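PDB 4MXN: uncharacterized protein from Parabacteroides merdae, which is of unknown function but is probably a glycosyl hydrolase of family 28, acting on pectin-like polysaccharides with a right-handed parallel beta-helix as its scaffold. Local coordinates for residues E131-Q135 / K136-E140; L56-V60 / G61-T65; V87-V90 / Y91-K94. All blocks are in the same frame, centred on the assembly; numbering follows the deposited sequence.

Contact 1: E131-Q135 / K136-E140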
ATOM      1  N   GLU A 131     -14.245 -12.191  -7.461  1.00 24.34           N
ATOM      2  CA  GLU A 131     -15.654 -12.578  -7.650  0.50 24.56           C
ATOM      3  C   GLU A 131     -15.765 -13.891  -8.429  1.00 28.13           C
ATOM      4  O   GLU A 131     -16.495 -14.785  -8.013  1.00 28.27           O
ATOM      5  CB  GLU A 131     -16.426 -11.475  -8.403  0.50 26.27           C
ATOM      6  CG  GLU A 131     -16.854 -10.270  -7.575  0.50 37.46           C
ATOM      7  CD  GLU A 131     -17.119  -8.991  -8.356  0.50 50.62           C
ATOM      8  OE1 GLU A 131     -17.798  -9.058  -9.406  0.50 46.12           O
ATOM      9  OE2 GLU A 131     -16.652  -7.916  -7.914  0.50 33.50           O
ATOM     10  N   GLU A 132     -15.034 -13.995  -9.560  1.00 24.23           N
ATOM     11  CA  GLU A 132     -15.029 -15.155 -10.448  1.00 24.35           C
ATOM     12  C   GLU A 132     -14.597 -16.428  -9.713  1.00 25.59           C
ATOM     13  O   GLU A 132     -15.240 -17.466  -9.877  1.00 25.31           O
ATOM     14  CB  GLU A 132     -14.119 -14.911 -11.658  1.00 25.85           C
ATOM     15  CG  GLU A 132     -14.772 -14.069 -12.739  1.00 39.07           C
ATOM     16  CD  GLU A 132     -13.821 -13.417 -13.723  1.00 69.21           C
ATOM     17  OE1 GLU A 132     -12.726 -13.978 -13.962  1.00 70.19           O
ATOM     18  OE2 GLU A 132     -14.183 -12.349 -14.271  1.00 66.49           O
ATOM     19  N   GLN A 133     -13.527 -16.349  -8.897  1.00 20.84           N
ATOM     20  CA  GLN A 133     -13.027 -17.522  -8.188  1.00 19.96           C
ATOM     21  C   GLN A 133     -13.983 -17.927  -7.068  1.00 24.31           C
ATOM     22  O   GLN A 133     -14.181 -19.125  -6.880  1.00 23.61           O
ATOM     23  CB  GLN A 133     -11.582 -17.322  -7.700  1.00 20.02           C
ATOM     24  CG  GLN A 133     -10.589 -17.174  -8.861  1.00 21.25           C
ATOM     25  CD  GLN A 133     -10.632 -18.348  -9.797  1.00 24.31           C
ATOM     26  OE1 GLN A 133     -10.390 -19.500  -9.404  1.00 19.19           O
ATOM     27  NE2 GLN A 133     -11.024 -18.088 -11.040  1.00 18.09           N
ATOM     28  N   LEU A 134     -14.637 -16.943  -6.390  1.00 22.99           N
ATOM     29  CA  LEU A 134     -15.666 -17.227  -5.372  1.00 25.14           C
ATOM     30  C   LEU A 134     -16.877 -17.940  -5.983  1.00 32.15           C
ATOM     31  O   LEU A 134     -17.359 -18.923  -5.409  1.00 32.67           O
ATOM     32  CB  LEU A 134     -16.155 -15.939  -4.673  1.00 24.98           C
ATOM     33  CG  LEU A 134     -15.232 -15.293  -3.667  1.00 29.30           C
ATOM     34  CD1 LEU A 134     -15.752 -13.898  -3.289  1.00 30.30           C
ATOM     35  CD2 LEU A 134     -15.058 -16.162  -2.423  1.00 31.23           C
ATOM     36  N   GLN A 135     -17.366 -17.442  -7.147  1.00 29.07           N
ATOM     37  CA  GLN A 135     -18.537 -17.996  -7.833  1.00 30.69           C
ATOM     38  C   GLN A 135     -18.281 -19.448  -8.295  1.00 33.63           C
ATOM     39  O   GLN A 135     -19.205 -20.255  -8.247  1.00 32.39           O
ATOM     40  CB  GLN A 135     -18.957 -17.113  -9.019  1.00 32.65           C
ATOM     41  CG  GLN A 135     -19.723 -15.838  -8.623  1.00 55.95           C
ATOM     42  CD  GLN A 135     -19.916 -14.863  -9.770  1.00 74.34           C
ATOM     43  OE1 GLN A 135     -19.121 -14.788 -10.718  1.00 71.64           O
ATOM     44  NE2 GLN A 135     -20.958 -14.049  -9.683  1.00 62.71           N
ATOM     45  N   LYS A 136     -17.024 -19.782  -8.670  1.00 29.68           N
ATOM     46  CA  LYS A 136     -16.611 -21.127  -9.095  1.00 29.46           C
ATOM     47  C   LYS A 136     -16.367 -22.044  -7.887  1.00 32.57           C
ATOM     48  O   LYS A 136     -16.235 -23.256  -8.046  1.00 32.46           O
ATOM     49  CB  LYS A 136     -15.351 -21.054  -9.975  1.00 30.81           C
ATOM     50  CG  LYS A 136     -15.674 -20.675 -11.403  1.00 44.44           C
ATOM     51  CD  LYS A 136     -14.487 -20.070 -12.095  1.00 55.33           C
ATOM     52  CE  LYS A 136     -14.830 -19.530 -13.464  1.00 67.21           C
ATOM     53  NZ  LYS A 136     -15.499 -18.204 -13.387  1.00 76.50           N
ATOM     54  N   GLY A 137     -16.308 -21.453  -6.705  1.00 29.82           N
ATOM     55  CA  GLY A 137     -16.078 -22.163  -5.450  1.00 30.05           C
ATOM     56  C   GLY A 137     -14.641 -22.584  -5.244  1.00 32.07           C
ATOM     57  O   GLY A 137     -14.377 -23.477  -4.436  1.00 33.76           O
ATOM     58  N   HIS A 138     -13.695 -21.947  -5.970  1.00 24.69           N
ATOM     59  CA  HIS A 138     -12.263 -22.231  -5.872  1.00 23.45           C
ATOM     60  C   HIS A 138     -11.669 -21.610  -4.604  1.00 28.80           C
ATOM     61  O   HIS A 138     -10.610 -22.045  -4.128  1.00 29.46           O
ATOM     62  CB  HIS A 138     -11.517 -21.741  -7.123  1.00 21.54           C
ATOM     63  CG  HIS A 138     -11.883 -22.486  -8.372  1.00 24.37           C
ATOM     64  ND1 HIS A 138     -11.602 -21.965  -9.621  1.00 24.93           N
ATOM     65  CD2 HIS A 138     -12.499 -23.686  -8.529  1.00 26.27           C
ATOM     66  CE1 HIS A 138     -12.059 -22.854 -10.493  1.00 24.91           C
ATOM     67  NE2 HIS A 138     -12.621 -23.895  -9.884  1.00 25.89           N
ATOM     68  N   ILE A 139     -12.359 -20.602  -4.071  1.00 24.87           N
ATOM     69  CA  ILE A 139     -12.076 -19.897  -2.813  1.00 25.58           C
ATOM     70  C   ILE A 139     -13.423 -19.655  -2.119  1.00 31.23           C
ATOM     71  O   ILE A 139     -14.454 -19.616  -2.794  1.00 30.34           O
ATOM     72  CB  ILE A 139     -11.243 -18.582  -2.991  1.00 28.38           C
ATOM     73  CG1 ILE A 139     -11.901 -17.594  -3.991  1.00 28.03           C
ATOM     74  CG2 ILE A 139      -9.761 -18.889  -3.335  1.00 27.27           C
ATOM     75  CD1 ILE A 139     -11.328 -16.168  -3.993  1.00 32.26           C
ATOM     76  N   GLU A 140     -13.425 -19.525  -0.789  1.00 31.41           N
ATOM     77  CA  GLU A 140     -14.666 -19.312  -0.028  1.00 32.85           C
ATOM     78  C   GLU A 140     -14.630 -18.007   0.764  1.00 35.25           C
ATOM     79  O   GLU A 140     -13.583 -17.627   1.273  1.00 35.07           O
ATOM     80  CB  GLU A 140     -14.940 -20.486   0.936  1.00 35.80           C
ATOM     81  CG  GLU A 140     -15.020 -21.866   0.287  1.00 49.29           C
ATOM     82  CD  GLU A 140     -16.332 -22.303  -0.344  1.00 80.97           C
ATOM     83  OE1 GLU A 140     -17.278 -21.485  -0.424  1.00 87.11           O
ATOM     84  OE2 GLU A 140     -16.413 -23.484  -0.756  1.00 76.32           O
TER
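Q133 and H138 meet through their polar ends: ND1 of H138 donates to OE1 of Q133 at 2.8 Å, with an N-H...O angle of 155°. The oxygen lies in the plane of the imidazole, at its edge, while ND1 is tilted 32° from the amide carbonyl plane, amide and ring turned obliquely to each other. K136 CB packs over one face of the same ring, 3.7 Å above its plane. On the apolar flank, I139 CG1 lies 3.7 Å from Q133 CB and its CD1 reaches L134 CG, while L134 CD2 sits 3.5 Å from the carbonyl O of I139. Q133 reaches the ring because its chain bends at chi2 (-57°), which carries the amide back toward the residues after the helix.

The backbone sets these side chains in place. Helix 123-136 ends in a Schellman motif: G137, at positive phi, breaks the helix, H138 N bonds to Q133 O at 3.0 Å, and G137 N approaches L134 O from above the carbonyl plane. K136 N still makes a helical bond to E132 O. Beyond this shell, OE1 of Q133 also bonds Y91 OH, and L134 and I139 both lean on Y146 of helix 143-146.

Shortening Q133 to an alanine is likely to leave H138 ND1 and Y91 OH without their shared acceptor and the imidazole freer to turn. With OE1 as acceptor, a proton is probably held on ND1, whatever the state of NE2, and one amide oxygen gripped by two donors ties the helix end to a separate loop.

Contact 2: L56-V60 / G61-T65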
ATOM      1  N   LEU A  56      14.778   1.145  -2.895  1.00 21.27           N
ATOM      2  CA  LEU A  56      14.480   0.588  -4.213  1.00 21.62           C
ATOM      3  C   LEU A  56      13.742   1.665  -4.997  1.00 25.10           C
ATOM      4  O   LEU A  56      12.658   2.075  -4.587  1.00 23.02           O
ATOM      5  CB  LEU A  56      13.665  -0.716  -4.123  1.00 20.69           C
ATOM      6  CG  LEU A  56      13.460  -1.487  -5.431  1.00 23.34           C
ATOM      7  CD1 LEU A  56      14.800  -1.842  -6.123  1.00 23.87           C
ATOM      8  CD2 LEU A  56      12.652  -2.740  -5.187  1.00 22.12           C
ATOM      9  N   ILE A  57      14.351   2.147  -6.102  1.00 24.90           N
ATOM     10  CA  ILE A  57      13.818   3.274  -6.871  1.00 25.37           C
ATOM     11  C   ILE A  57      13.144   2.858  -8.169  1.00 29.01           C
ATOM     12  O   ILE A  57      13.793   2.291  -9.052  1.00 30.00           O
ATOM     13  CB  ILE A  57      14.931   4.330  -7.182  1.00 29.05           C
ATOM     14  CG1 ILE A  57      15.875   4.647  -5.980  1.00 29.32           C
ATOM     15  CG2 ILE A  57      14.367   5.604  -7.872  1.00 30.27           C
ATOM     16  CD1 ILE A  57      15.291   5.296  -4.756  1.00 27.31           C
ATOM     17  N   PHE A  58      11.868   3.236  -8.304  1.00 25.49           N
ATOM     18  CA  PHE A  58      11.052   3.059  -9.517  1.00 25.05           C
ATOM     19  C   PHE A  58      11.047   4.435 -10.166  1.00 30.98           C
ATOM     20  O   PHE A  58      10.398   5.336  -9.633  1.00 28.65           O
ATOM     21  CB  PHE A  58       9.623   2.563  -9.162  1.00 24.35           C
ATOM     22  CG  PHE A  58       9.529   1.161  -8.610  1.00 23.20           C
ATOM     23  CD1 PHE A  58       9.841   0.896  -7.284  1.00 23.27           C
ATOM     24  CD2 PHE A  58       9.091   0.110  -9.408  1.00 23.44           C
ATOM     25  CE1 PHE A  58       9.759  -0.404  -6.777  1.00 23.93           C
ATOM     26  CE2 PHE A  58       9.001  -1.190  -8.895  1.00 25.39           C
ATOM     27  CZ  PHE A  58       9.325  -1.433  -7.576  1.00 22.80           C
ATOM     28  N   TYR A  59      11.835   4.657 -11.236  1.00 32.26           N
ATOM     29  CA  TYR A  59      11.985   6.033 -11.718  1.00 35.62           C
ATOM     30  C   TYR A  59      10.883   6.553 -12.647  1.00 41.73           C
ATOM     31  O   TYR A  59      10.469   7.700 -12.450  1.00 42.01           O
ATOM     32  CB  TYR A  59      13.367   6.302 -12.351  1.00 40.06           C
ATOM     33  CG  TYR A  59      14.107   7.438 -11.669  1.00 45.37           C
ATOM     34  CD1 TYR A  59      13.465   8.641 -11.373  1.00 47.58           C
ATOM     35  CD2 TYR A  59      15.446   7.310 -11.309  1.00 47.97           C
ATOM     36  CE1 TYR A  59      14.132   9.678 -10.720  1.00 48.72           C
ATOM     37  CE2 TYR A  59      16.127   8.344 -10.661  1.00 50.08           C
ATOM     38  CZ  TYR A  59      15.467   9.531 -10.380  1.00 59.56           C
ATOM     39  OH  TYR A  59      16.129  10.562  -9.749  1.00 64.68           O
ATOM     40  N   VAL A  60      10.447   5.777 -13.665  1.00 39.04           N
ATOM     41  CA  VAL A  60       9.422   6.222 -14.621  1.00 38.97           C
ATOM     42  C   VAL A  60       8.812   4.988 -15.310  1.00 40.17           C
ATOM     43  O   VAL A  60       9.461   3.938 -15.364  1.00 42.17           O
ATOM     44  CB  VAL A  60      10.000   7.267 -15.638  1.00 45.26           C
ATOM     45  CG1 VAL A  60      10.801   6.606 -16.765  1.00 46.43           C
ATOM     46  CG2 VAL A  60       8.906   8.182 -16.192  1.00 45.09           C
ATOM     47  N   GLY A  61       7.601   5.121 -15.841  1.00 31.54           N
ATOM     48  CA  GLY A  61       6.919   4.020 -16.515  1.00 28.67           C
ATOM     49  C   GLY A  61       5.915   3.305 -15.629  1.00 29.20           C
ATOM     50  O   GLY A  61       5.681   3.712 -14.483  1.00 25.81           O
ATOM     51  N   ARG A  62       5.320   2.220 -16.158  1.00 25.21           N
ATOM     52  CA  ARG A  62       4.297   1.430 -15.465  1.00 24.32           C
ATOM     53  C   ARG A  62       4.859   0.085 -15.037  1.00 27.48           C
ATOM     54  O   ARG A  62       5.393  -0.634 -15.871  1.00 28.42           O
ATOM     55  CB  ARG A  62       3.063   1.217 -16.369  1.00 27.40           C
ATOM     56  CG  ARG A  62       2.331   2.506 -16.763  1.00 40.19           C
ATOM     57  CD  ARG A  62       1.093   2.251 -17.630  1.00 42.32           C
ATOM     58  NE  ARG A  62       0.067   1.429 -16.969  1.00 39.76           N
ATOM     59  CZ  ARG A  62      -0.821   1.890 -16.091  1.00 52.73           C
ATOM     60  NH1 ARG A  62      -0.816   3.172 -15.736  1.00 30.86           N
ATOM     61  NH2 ARG A  62      -1.713   1.070 -15.547  1.00 45.94           N
ATOM     62  N   TYR A  63       4.739  -0.262 -13.754  1.00 22.47           N
ATOM     63  CA  TYR A  63       5.299  -1.502 -13.243  1.00 21.33           C
ATOM     64  C   TYR A  63       4.188  -2.398 -12.727  1.00 24.15           C
ATOM     65  O   TYR A  63       3.601  -2.131 -11.674  1.00 23.86           O
ATOM     66  CB  TYR A  63       6.330  -1.222 -12.140  1.00 22.12           C
ATOM     67  CG  TYR A  63       7.499  -0.361 -12.588  1.00 23.98           C
ATOM     68  CD1 TYR A  63       7.445   1.031 -12.490  1.00 26.57           C
ATOM     69  CD2 TYR A  63       8.688  -0.939 -13.025  1.00 23.48           C
ATOM     70  CE1 TYR A  63       8.529   1.826 -12.863  1.00 28.07           C
ATOM     71  CE2 TYR A  63       9.791  -0.154 -13.364  1.00 24.45           C
ATOM     72  CZ  TYR A  63       9.702   1.228 -13.293  1.00 32.65           C
ATOM     73  OH  TYR A  63      10.773   2.012 -13.639  1.00 37.78           O
ATOM     74  N   LEU A  64       3.881  -3.453 -13.477  1.00 20.10           N
ATOM     75  CA  LEU A  64       2.849  -4.412 -13.109  1.00 18.84           C
ATOM     76  C   LEU A  64       3.358  -5.275 -11.966  1.00 21.19           C
ATOM     77  O   LEU A  64       4.502  -5.719 -12.012  1.00 19.79           O
ATOM     78  CB  LEU A  64       2.484  -5.285 -14.320  1.00 18.36           C
ATOM     79  CG  LEU A  64       1.216  -6.144 -14.204  1.00 22.45           C
ATOM     80  CD1 LEU A  64      -0.058  -5.293 -14.223  1.00 21.26           C
ATOM     81  CD2 LEU A  64       1.158  -7.154 -15.370  1.00 25.09           C
ATOM     82  N   THR A  65       2.513  -5.513 -10.948  1.00 16.78           N
ATOM     83  CA  THR A  65       2.952  -6.324  -9.805  1.00 15.14           C
ATOM     84  C   THR A  65       1.787  -6.946  -9.044  1.00 18.25           C
ATOM     85  O   THR A  65       0.662  -6.435  -9.052  1.00 16.81           O
ATOM     86  CB  THR A  65       3.809  -5.465  -8.810  1.00 18.31           C
ATOM     87  OG1 THR A  65       4.409  -6.326  -7.840  1.00 23.33           O
ATOM     88  CG2 THR A  65       2.994  -4.393  -8.083  1.00 18.50           C
TER
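G61 opens the second strand directly behind V60, and the turn depends on it: at its positive phi and extended psi a side chain here would collide with the carbonyl O of V60. V60 itself turns its isopropyl group away from the following strand. R62 points away from residues 56-60, and its side chain touches V85 of strand 82-86.

Y63 carries the contact. Its ring lies back across the turn toward F58 and V60 and receives the edge of F58 on one face, a T-shaped (edge-to-face) pair with centroids 5.0 Å apart and planes at 86°. F58 CD2 is the atom that does the touching, standing over the centre of the Y63 ring and 3.6 Å from Y63 CG. In Y63 the CG is anti to the carbonyl carbon (chi1 -59°), and chi2 of 90° turns the ring face to F58. Strands 54-58 and 61-69 pair with different parallel neighbours, 74-78 and 82-86, as successive faces of a parallel beta-helix coil do; the Y59-V60 corner joins them, and both aromatic side chains point inward from it. At the far end of the tyrosine, OH makes a weak hydrogen bond to V60 O at 2.9 Å, so the phenol spans the bend and gives that carbonyl a partner. L84 of strand 82-86 touches both rings, and V24 does the same from a loop.

Further on, L64 touches V87 of the loop after strand 82-86, whereas T65 is buried against L84 and against T38 and I41 of helix 38-50.

Contact 3: V87-V90 / Y91-K94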
ATOM      1  N   VAL A  87      -1.851  -6.207 -10.804  1.00 16.98           N
ATOM      2  CA  VAL A  87      -2.243  -7.193 -11.808  1.00 16.59           C
ATOM      3  C   VAL A  87      -3.697  -7.634 -11.468  1.00 21.51           C
ATOM      4  O   VAL A  87      -3.981  -7.801 -10.288  1.00 20.03           O
ATOM      5  CB  VAL A  87      -1.238  -8.378 -11.836  1.00 19.56           C
ATOM      6  CG1 VAL A  87      -1.185  -9.132 -10.504  1.00 19.27           C
ATOM      7  CG2 VAL A  87      -1.521  -9.324 -13.000  1.00 18.67           C
ATOM      8  N   PRO A  88      -4.635  -7.774 -12.443  1.00 19.52           N
ATOM      9  CA  PRO A  88      -6.032  -8.121 -12.077  1.00 19.35           C
ATOM     10  C   PRO A  88      -6.180  -9.627 -11.867  1.00 22.88           C
ATOM     11  O   PRO A  88      -6.853 -10.300 -12.644  1.00 21.17           O
ATOM     12  CB  PRO A  88      -6.838  -7.627 -13.283  1.00 21.52           C
ATOM     13  CG  PRO A  88      -5.904  -7.695 -14.433  1.00 26.34           C
ATOM     14  CD  PRO A  88      -4.491  -7.534 -13.894  1.00 21.08           C
ATOM     15  N   SER A  89      -5.493 -10.151 -10.832  1.00 19.53           N
ATOM     16  CA  SER A  89      -5.398 -11.574 -10.581  1.00 19.56           C
ATOM     17  C   SER A  89      -5.384 -11.846  -9.079  1.00 22.23           C
ATOM     18  O   SER A  89      -4.378 -11.557  -8.399  1.00 22.23           O
ATOM     19  CB  SER A  89      -4.135 -12.106 -11.261  1.00 22.00           C
ATOM     20  OG  SER A  89      -3.909 -13.487 -11.021  1.00 28.24           O
ATOM     21  N   VAL A  90      -6.494 -12.422  -8.564  1.00 18.08           N
ATOM     22  CA  VAL A  90      -6.674 -12.702  -7.121  1.00 18.05           C
ATOM     23  C   VAL A  90      -5.507 -13.519  -6.532  1.00 20.11           C
ATOM     24  O   VAL A  90      -5.036 -13.197  -5.441  1.00 19.41           O
ATOM     25  CB  VAL A  90      -8.052 -13.377  -6.794  1.00 20.44           C
ATOM     26  CG1 VAL A  90      -8.300 -14.653  -7.624  1.00 20.11           C
ATOM     27  CG2 VAL A  90      -8.214 -13.661  -5.295  1.00 19.99           C
ATOM     28  N   TYR A  91      -5.039 -14.541  -7.264  1.00 16.95           N
ATOM     29  CA  TYR A  91      -3.985 -15.446  -6.772  1.00 16.23           C
ATOM     30  C   TYR A  91      -2.576 -14.817  -6.751  1.00 19.37           C
ATOM     31  O   TYR A  91      -1.671 -15.386  -6.127  1.00 18.64           O
ATOM     32  CB  TYR A  91      -4.001 -16.753  -7.574  1.00 15.53           C
ATOM     33  CG  TYR A  91      -5.324 -17.486  -7.457  1.00 16.75           C
ATOM     34  CD1 TYR A  91      -6.000 -17.558  -6.239  1.00 19.07           C
ATOM     35  CD2 TYR A  91      -5.929 -18.059  -8.575  1.00 15.72           C
ATOM     36  CE1 TYR A  91      -7.239 -18.193  -6.134  1.00 20.09           C
ATOM     37  CE2 TYR A  91      -7.143 -18.740  -8.471  1.00 17.18           C
ATOM     38  CZ  TYR A  91      -7.793 -18.809  -7.248  1.00 21.84           C
ATOM     39  OH  TYR A  91      -8.970 -19.504  -7.121  1.00 19.92           O
ATOM     40  N   ASP A  92      -2.404 -13.637  -7.362  1.00 15.52           N
ATOM     41  CA  ASP A  92      -1.116 -12.941  -7.356  1.00 15.28           C
ATOM     42  C   ASP A  92      -0.979 -11.993  -6.126  1.00 19.49           C
ATOM     43  O   ASP A  92       0.047 -11.328  -5.979  1.00 18.48           O
ATOM     44  CB  ASP A  92      -0.901 -12.176  -8.666  1.00 16.71           C
ATOM     45  CG  ASP A  92      -0.458 -13.101  -9.784  1.00 22.24           C
ATOM     46  OD1 ASP A  92       0.702 -13.509  -9.780  1.00 24.69           O
ATOM     47  OD2 ASP A  92      -1.295 -13.469 -10.606  1.00 28.38           O
ATOM     48  N   PHE A  93      -1.971 -11.990  -5.231  1.00 17.87           N
ATOM     49  CA  PHE A  93      -1.932 -11.229  -3.982  1.00 17.50           C
ATOM     50  C   PHE A  93      -1.788 -12.227  -2.789  1.00 24.09           C
ATOM     51  O   PHE A  93      -1.956 -13.425  -2.974  1.00 23.82           O
ATOM     52  CB  PHE A  93      -3.158 -10.281  -3.843  1.00 18.13           C
ATOM     53  CG  PHE A  93      -3.177  -9.271  -4.976  1.00 19.08           C
ATOM     54  CD1 PHE A  93      -2.233  -8.250  -5.036  1.00 22.71           C
ATOM     55  CD2 PHE A  93      -4.079  -9.397  -6.026  1.00 22.65           C
ATOM     56  CE1 PHE A  93      -2.183  -7.378  -6.138  1.00 23.67           C
ATOM     57  CE2 PHE A  93      -4.038  -8.518  -7.123  1.00 25.04           C
ATOM     58  CZ  PHE A  93      -3.091  -7.515  -7.169  1.00 21.42           C
ATOM     59  N   LYS A  94      -1.406 -11.726  -1.605  1.00 25.30           N
ATOM     60  CA  LYS A  94      -1.162 -12.478  -0.357  1.00 28.40           C
ATOM     61  C   LYS A  94      -2.366 -13.350   0.115  1.00 40.61           C
ATOM     62  O   LYS A  94      -2.154 -14.474   0.580  1.00 42.85           O
ATOM     63  CB  LYS A  94      -0.752 -11.508   0.761  1.00 30.89           C
TER
HETATM   64  O   HOH W   1      -5.452 -15.249 -10.273  1.00 23.79           O
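S89 and D92 are joined by hydrogen bonds through side chain and backbone alike. With chi1 at 177°, S89 swings OG beside its own carbonyl carbon, where it donates to the anti lone pair of D92 OD2 at 2.6 Å; D92 N returns a bond of 3.0 Å to S89 O, arriving from above the carbonyl plane. The serine hydroxyl is gripped again by a water that donates to it and accepts from Y91 N at 3.1 Å. A weaker bond, F93 N to V90 O at 3.3 Å, extends the short 3-10 turn.

Among the apolar contacts, V90 CG1 sits almost straight over the centre of the Y91 ring, 3.9 Å from the centroid and 9° off the normal, a CH-pi contact. V87 CG1 packs on D92 CB at 3.6 Å and on F93 CZ at 4.2 Å. The F93 ring also turns its edge to a polar atom, V87 O, with CE2 3.2 Å away.

The loop follows strand 82-86, an inverse gamma turn at P88 leading into it. V87 and D92 make backbone bonds to T65 and S67 of strand 61-69, and V90 and F93 lie against helix 123-136 through V130, Q133 and V126.

Contacts 2 and 3 lie equally far out, their centres about 14 Å from the centre of the chain, whereas the centre of contact 1 is about 25 Å from it. Contact 2 is partly buried: its paired aromatic rings lie inside a turn between two beta-helix strands, and a weak phenol bond is its polar part. Contact 1 is a surface contact at a helix end, where polar groups and backbone caps dominate. Contact 3, partly buried and mixed in chemistry, touches both: a backbone joint with strand 61-69 on one side, and on the other Y91, whose CE1 also packs on I139 CG2. Contacts 1 and 2 do not touch; their nearest atoms are about 15 Å apart.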